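Long-range contacts in staphylococcal superantigen-like 1 (Staphylococcus aureus, PDB 4O1N), which probably acts as a secreted virulence protease that cleaves host collagens and cytokines: residues Thr118-Ile123 and Ile203-Val208; Lys39-Phe44 and Ser81-Phe86. All coordinates share one frame; numbering follows the deposited sequence.

Contact 1: Thr118-Ile123 and Ile203-Val208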
loop_
_atom_site.group_PDB
_atom_site.type_symbol
_atom_site.label_atom_id
_atom_site.label_comp_id
_atom_site.label_asym_id
_atom_site.label_seq_id
_atom_site.Cartn_x
_atom_site.Cartn_y
_atom_site.Cartn_z
ATOM N N THR A 118 -11.524 -12.652 -4.809
ATOM C CA THR A 118 -10.463 -12.738 -5.812
ATOM C C THR A 118 -10.612 -11.745 -7.012
ATOM O O THR A 118 -11.715 -11.472 -7.460
ATOM C CB THR A 118 -10.344 -14.188 -6.346
ATOM O OG1 THR A 118 -11.582 -14.621 -6.923
ATOM C CG2 THR A 118 -9.945 -15.136 -5.228
ATOM N N PRO A 119 -9.507 -11.162 -7.496
ATOM C CA PRO A 119 -9.396 -10.740 -8.887
ATOM C C PRO A 119 -8.320 -11.543 -9.563
ATOM O O PRO A 119 -7.588 -12.275 -8.888
ATOM C CB PRO A 119 -8.943 -9.279 -8.788
ATOM C CG PRO A 119 -8.073 -9.250 -7.613
ATOM C CD PRO A 119 -8.546 -10.394 -6.688
ATOM N N ILE A 120 -8.240 -11.412 -10.883
ATOM C CA ILE A 120 -7.234 -12.109 -11.641
ATOM C C ILE A 120 -5.897 -11.480 -11.380
ATOM O O ILE A 120 -5.788 -10.286 -11.288
ATOM C CB ILE A 120 -7.537 -12.081 -13.142
ATOM C CG1 ILE A 120 -8.715 -13.005 -13.450
ATOM C CG2 ILE A 120 -6.329 -12.543 -13.959
ATOM C CD1 ILE A 120 -9.360 -12.745 -14.784
ATOM N N LEU A 121 -4.880 -12.308 -11.229
ATOM C CA LEU A 121 -3.519 -11.820 -11.078
ATOM C C LEU A 121 -2.645 -12.489 -12.168
ATOM O O LEU A 121 -2.626 -13.721 -12.296
ATOM C CB LEU A 121 -2.980 -12.109 -9.670
ATOM C CG LEU A 121 -1.505 -11.782 -9.447
ATOM C CD1 LEU A 121 -1.284 -10.275 -9.384
ATOM C CD2 LEU A 121 -0.987 -12.445 -8.181
ATOM N N GLU A 122 -1.935 -11.655 -12.932
ATOM C CA GLU A 122 -1.088 -12.115 -13.994
ATOM C C GLU A 122 0.277 -11.462 -13.858
ATOM O O GLU A 122 0.381 -10.244 -13.746
ATOM C CB GLU A 122 -1.725 -11.760 -15.344
ATOM C CG GLU A 122 -0.970 -12.251 -16.575
ATOM C CD GLU A 122 -1.611 -11.833 -17.908
ATOM O OE1 GLU A 122 -2.621 -11.079 -17.907
ATOM O OE2 GLU A 122 -1.096 -12.253 -18.982
ATOM N N ILE A 123 1.333 -12.254 -13.901
ATOM C CA ILE A 123 2.659 -11.686 -13.820
ATOM C C ILE A 123 3.456 -12.103 -15.043
ATOM O O ILE A 123 3.363 -13.252 -15.456
ATOM C CB ILE A 123 3.369 -12.125 -12.546
ATOM C CG1 ILE A 123 2.466 -11.902 -11.338
ATOM C CG2 ILE A 123 4.656 -11.337 -12.379
ATOM C CD1 ILE A 123 3.081 -12.291 -10.023
ATOM N N ILE A 203 -11.924 -4.570 -7.829
ATOM C CA ILE A 203 -10.685 -4.760 -8.598
ATOM C C ILE A 203 -10.873 -5.983 -9.444
ATOM O O ILE A 203 -11.101 -7.038 -8.943
ATOM C CB ILE A 203 -9.475 -4.990 -7.698
ATOM C CG1 ILE A 203 -9.250 -3.752 -6.839
ATOM C CG2 ILE A 203 -8.250 -5.300 -8.553
ATOM C CD1 ILE A 203 -8.152 -3.864 -5.808
ATOM N N ASN A 204 -10.780 -5.820 -10.744
ATOM C CA ASN A 204 -11.086 -6.899 -11.665
ATOM C C ASN A 204 -9.835 -7.643 -11.981
ATOM O O ASN A 204 -9.845 -8.868 -12.044
ATOM C CB ASN A 204 -11.636 -6.323 -12.966
ATOM C CG ASN A 204 -11.956 -7.397 -14.004
ATOM O OD1 ASN A 204 -12.913 -8.152 -13.851
ATOM N ND2 ASN A 204 -11.171 -7.452 -15.068
ATOM N N LYS A 205 -8.754 -6.912 -12.233
ATOM C CA LYS A 205 -7.503 -7.568 -12.578
ATOM C C LYS A 205 -6.250 -6.794 -12.137
ATOM O O LYS A 205 -6.208 -5.572 -12.164
ATOM C CB LYS A 205 -7.448 -7.801 -14.090
ATOM C CG LYS A 205 -6.188 -8.502 -14.562
ATOM C CD LYS A 205 -6.247 -8.822 -16.047
ATOM C CE LYS A 205 -4.948 -9.511 -16.487
ATOM N NZ LYS A 205 -5.138 -10.272 -17.738
ATOM N N ILE A 206 -5.213 -7.540 -11.781
ATOM C CA ILE A 206 -3.922 -6.952 -11.516
ATOM C C ILE A 206 -2.905 -7.594 -12.407
ATOM O O ILE A 206 -2.762 -8.817 -12.381
ATOM C CB ILE A 206 -3.501 -7.164 -10.062
ATOM C CG1 ILE A 206 -4.372 -6.299 -9.159
ATOM C CG2 ILE A 206 -2.034 -6.785 -9.873
ATOM C CD1 ILE A 206 -4.371 -6.771 -7.739
ATOM N N LEU A 207 -2.227 -6.746 -13.178
ATOM C CA LEU A 207 -1.158 -7.111 -14.089
ATOM C C LEU A 207 0.165 -6.583 -13.516
ATOM O O LEU A 207 0.273 -5.395 -13.224
ATOM C CB LEU A 207 -1.405 -6.428 -15.474
ATOM C CG LEU A 207 -1.041 -7.077 -16.834
ATOM C CD1 LEU A 207 -0.789 -6.008 -17.880
ATOM C CD2 LEU A 207 0.140 -8.022 -16.809
ATOM N N VAL A 208 1.158 -7.456 -13.382
ATOM C CA VAL A 208 2.529 -7.039 -13.082
ATOM C C VAL A 208 3.459 -7.471 -14.233
ATOM O O VAL A 208 3.690 -8.664 -14.412
ATOM C CB VAL A 208 3.033 -7.674 -11.755
ATOM C CG1 VAL A 208 4.496 -7.334 -11.483
ATOM C CG2 VAL A 208 2.172 -7.226 -10.581
#
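Lys205 reaches across to Glu122 on the more open side of the sheet. With CG anti to the backbone N (chi1 -179°) and the rest of the chain extended, the lysine slants over the neighbouring strand. Its CG passes 4.1 Å from Ile120 CB before NZ meets Glu122 OE1 at 2.6 Å, nearly in line with the C-O bond. This salt bridge therefore spans a diagonal, since the lysine's direct neighbour in register is Ile120. It may also ease the approach of Glu122 OE2 to Asp129, a like charge on strand 128-134.

The reverse face is apolar. Leu121 and Ile206 lean over one another at a slant, bringing CD1 of the leucine to 3.6 Å from CG2 of the isoleucine. Ile123 and Val208 instead lie alongside and point the same way, with Ile123 CG2 4.1 Å from Val208 CB. Leu151 of helix 144-159 covers both Leu121 and Ile206. At the N-terminal end of both segments, Pro119 CB rests 4.0 Å from Ile203 CG2.

Between these two faces, the N-H and C=O of Ile120 and of Glu122 bond to residues flanking Lys205 and Leu207, the ladder expected of parallel strands. Asn204 and Lys205 together face Thr174 in a classic beta bulge. Adjacent parallel strands, with a helix packed across one face, form the centre of the beta-grasp fold of staphylococcal and streptococcal toxins.

Contact 2: Lys39-Phe44 and Ser81-Phe86; sequences KNVTGF and SNIDVF
Val41 and Ile83 form the single antiparallel, hydrogen-bonded pair between two strands that otherwise diverge, their short axes crossing at 82°. Val41 N donates to Ile83 O at 3.0 Å, whereas the return bond from Ile83 N to Val41 O is weak at 3.4 Å. Both segments turn a corner here, with Asn40 and Asn82 each in the left-handed helical region of backbone space.

At the first of these corners a side chain takes over from the ladder. Asp84 OD1 accepts the N-H of Asn40 at 3.0 Å in a nearly straight bond (171°) that arrives from above the carboxylate plane. Ser107 also bonds to OD1 and Lys139 forms a salt bridge with OD2, so both oxygens of this buried carboxylate have partners. The aliphatic part of Lys39 crosses the same group, CB lying 3.6 Å from Asp84 OD1, but its NZ stays too distant for a salt bridge.

On the face shared with Leu54 and Val58, Val41 and Ile83 meet at about a right angle. Ile83 CG1 sits between its own backbone N and carbonyl carbon (chi1 57°), which turns it toward Val41 CG2, 3.8 Å away. Its CD1 continues to 3.9 Å from Gly43 N, while Val85 CG2 approaches the same valine methyl. Val104 extends this apolar cluster. Near the second corner, Thr42 OG1 rests 3.4 Å from Ser81 CB.

Strand 36-38 pairs with 83-87 and strand 41-48 with 78-81, towards opposite ends of the strand order; the Val41-Ile83 pair between the two corners brings these ends together, consistent with closure of the barrel of the OB fold.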
loop_
_atom_site.group_PDB
_atom_site.type_symbol
_atom_site.label_atom_id
_atom_site.label_comp_id
_atom_site.label_asym_id
_atom_site.label_seq_id
_atom_site.Cartn_x
_atom_site.Cartn_y
_atom_site.Cartn_z
ATOM N N LYS A 39 -5.891 -3.329 11.853
ATOM C CA LYS A 39 -7.257 -2.921 11.459
ATOM C C LYS A 39 -8.135 -2.512 12.632
ATOM O O LYS A 39 -7.920 -2.991 13.756
ATOM C CB LYS A 39 -7.930 -4.049 10.715
ATOM C CG LYS A 39 -7.029 -4.585 9.620
ATOM C CD LYS A 39 -7.749 -5.428 8.574
ATOM C CE LYS A 39 -6.753 -5.931 7.533
ATOM N NZ LYS A 39 -7.396 -6.828 6.526
ATOM N N ASN A 40 -9.115 -1.640 12.358
ATOM C CA ASN A 40 -10.018 -1.100 13.392
ATOM C C ASN A 40 -9.331 -0.464 14.575
ATOM O O ASN A 40 -9.696 -0.711 15.709
ATOM C CB ASN A 40 -10.956 -2.160 13.888
ATOM C CG ASN A 40 -11.750 -2.776 12.754
ATOM O OD1 ASN A 40 -12.866 -2.346 12.453
ATOM N ND2 ASN A 40 -11.178 -3.778 12.111
ATOM N N VAL A 41 -8.353 0.373 14.273
ATOM C CA VAL A 41 -7.655 1.150 15.246
ATOM C C VAL A 41 -8.257 2.545 15.336
ATOM O O VAL A 41 -9.130 2.905 14.566
ATOM C CB VAL A 41 -6.163 1.248 14.888
ATOM C CG1 VAL A 41 -5.642 -0.113 14.649
ATOM C CG2 VAL A 41 -5.874 2.094 13.641
ATOM N N THR A 42 -7.760 3.303 16.296
ATOM C CA THR A 42 -8.144 4.668 16.504
ATOM C C THR A 42 -6.873 5.479 16.458
ATOM O O THR A 42 -5.884 5.066 16.979
ATOM C CB THR A 42 -8.939 4.811 17.817
ATOM O OG1 THR A 42 -10.202 4.150 17.627
ATOM C CG2 THR A 42 -9.228 6.316 18.180
ATOM N N GLY A 43 -6.901 6.607 15.761
ATOM C CA GLY A 43 -5.775 7.517 15.716
ATOM C C GLY A 43 -6.225 8.962 15.861
ATOM O O GLY A 43 -7.414 9.247 15.724
ATOM N N PHE A 44 -5.269 9.852 16.127
ATOM C CA PHE A 44 -5.535 11.284 16.316
ATOM C C PHE A 44 -4.936 12.073 15.160
ATOM O O PHE A 44 -3.753 11.965 14.898
ATOM C CB PHE A 44 -4.942 11.807 17.639
ATOM C CG PHE A 44 -5.398 13.195 17.981
ATOM C CD1 PHE A 44 -6.644 13.410 18.546
ATOM C CD2 PHE A 44 -4.596 14.291 17.703
ATOM C CE1 PHE A 44 -7.083 14.684 18.818
ATOM C CE2 PHE A 44 -5.026 15.565 17.985
ATOM C CZ PHE A 44 -6.275 15.761 18.542
ATOM N N SER A 81 -11.828 7.032 14.575
ATOM C CA SER A 81 -11.978 5.610 14.811
ATOM C C SER A 81 -12.386 4.918 13.518
ATOM O O SER A 81 -12.626 5.564 12.500
ATOM C CB SER A 81 -12.912 5.341 15.998
ATOM O OG SER A 81 -14.232 5.651 15.671
ATOM N N ASN A 82 -12.393 3.599 13.547
ATOM C CA ASN A 82 -12.708 2.761 12.366
ATOM C C ASN A 82 -11.841 3.047 11.174
ATOM O O ASN A 82 -12.334 3.249 10.063
ATOM C CB ASN A 82 -14.186 2.878 11.949
ATOM C CG ASN A 82 -15.161 2.448 13.044
ATOM O OD1 ASN A 82 -16.259 2.941 13.077
ATOM N ND2 ASN A 82 -14.779 1.524 13.909
ATOM N N ILE A 83 -10.542 3.074 11.430
ATOM C CA ILE A 83 -9.525 3.228 10.389
ATOM C C ILE A 83 -8.596 2.001 10.443
ATOM O O ILE A 83 -8.461 1.368 11.472
ATOM C CB ILE A 83 -8.733 4.556 10.555
ATOM C CG1 ILE A 83 -8.077 4.648 11.935
ATOM C CG2 ILE A 83 -9.668 5.750 10.392
ATOM C CD1 ILE A 83 -6.917 5.617 11.989
ATOM N N ASP A 84 -8.030 1.641 9.308
ATOM C CA ASP A 84 -7.025 0.589 9.216
ATOM C C ASP A 84 -5.763 1.295 8.788
ATOM O O ASP A 84 -5.787 2.306 8.093
ATOM C CB ASP A 84 -7.365 -0.449 8.130
ATOM C CG ASP A 84 -8.690 -1.183 8.374
ATOM O OD1 ASP A 84 -9.329 -1.024 9.450
ATOM O OD2 ASP A 84 -9.105 -1.948 7.466
ATOM N N VAL A 85 -4.659 0.691 9.103
ATOM C CA VAL A 85 -3.400 1.347 9.005
ATOM C C VAL A 85 -2.365 0.375 8.372
ATOM O O VAL A 85 -2.335 -0.833 8.682
ATOM C CB VAL A 85 -3.088 1.809 10.437
ATOM C CG1 VAL A 85 -1.731 1.354 10.911
ATOM C CG2 VAL A 85 -3.245 3.303 10.549
ATOM N N PHE A 86 -1.558 0.887 7.455
ATOM C CA PHE A 86 -0.487 0.125 6.803
ATOM C C PHE A 86 0.776 0.990 6.841
ATOM O O PHE A 86 0.900 1.982 6.119
ATOM C CB PHE A 86 -0.885 -0.199 5.366
ATOM C CG PHE A 86 0.011 -1.200 4.677
ATOM C CD1 PHE A 86 -0.360 -2.551 4.610
ATOM C CD2 PHE A 86 1.190 -0.800 4.077
ATOM C CE1 PHE A 86 0.440 -3.475 3.989
ATOM C CE2 PHE A 86 1.997 -1.714 3.443
ATOM C CZ PHE A 86 1.625 -3.047 3.398
#

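Overall arrangement
The two contacts illustrate how strand geometry and chemistry go together. Contact 1 belongs to the beta-grasp domain and contact 2 to the OB-fold domain; they share no secondary-structure element, and their centres lie about 27 Å apart. Both are partly buried, contact 1 more deeply, whereas half of the touching residues of contact 2 are exposed. In contact 1 the strands run almost parallel, so a regular backbone ladder divides a helix-covered apolar face from one carrying a salt bridge. In contact 2 the strands cross nearly perpendicularly: the ladder shrinks to one pair, and a buried carboxylate supplies a bond at the corner that backbone pairing does not. Along the chain, contact 2 closes before contact 1 begins.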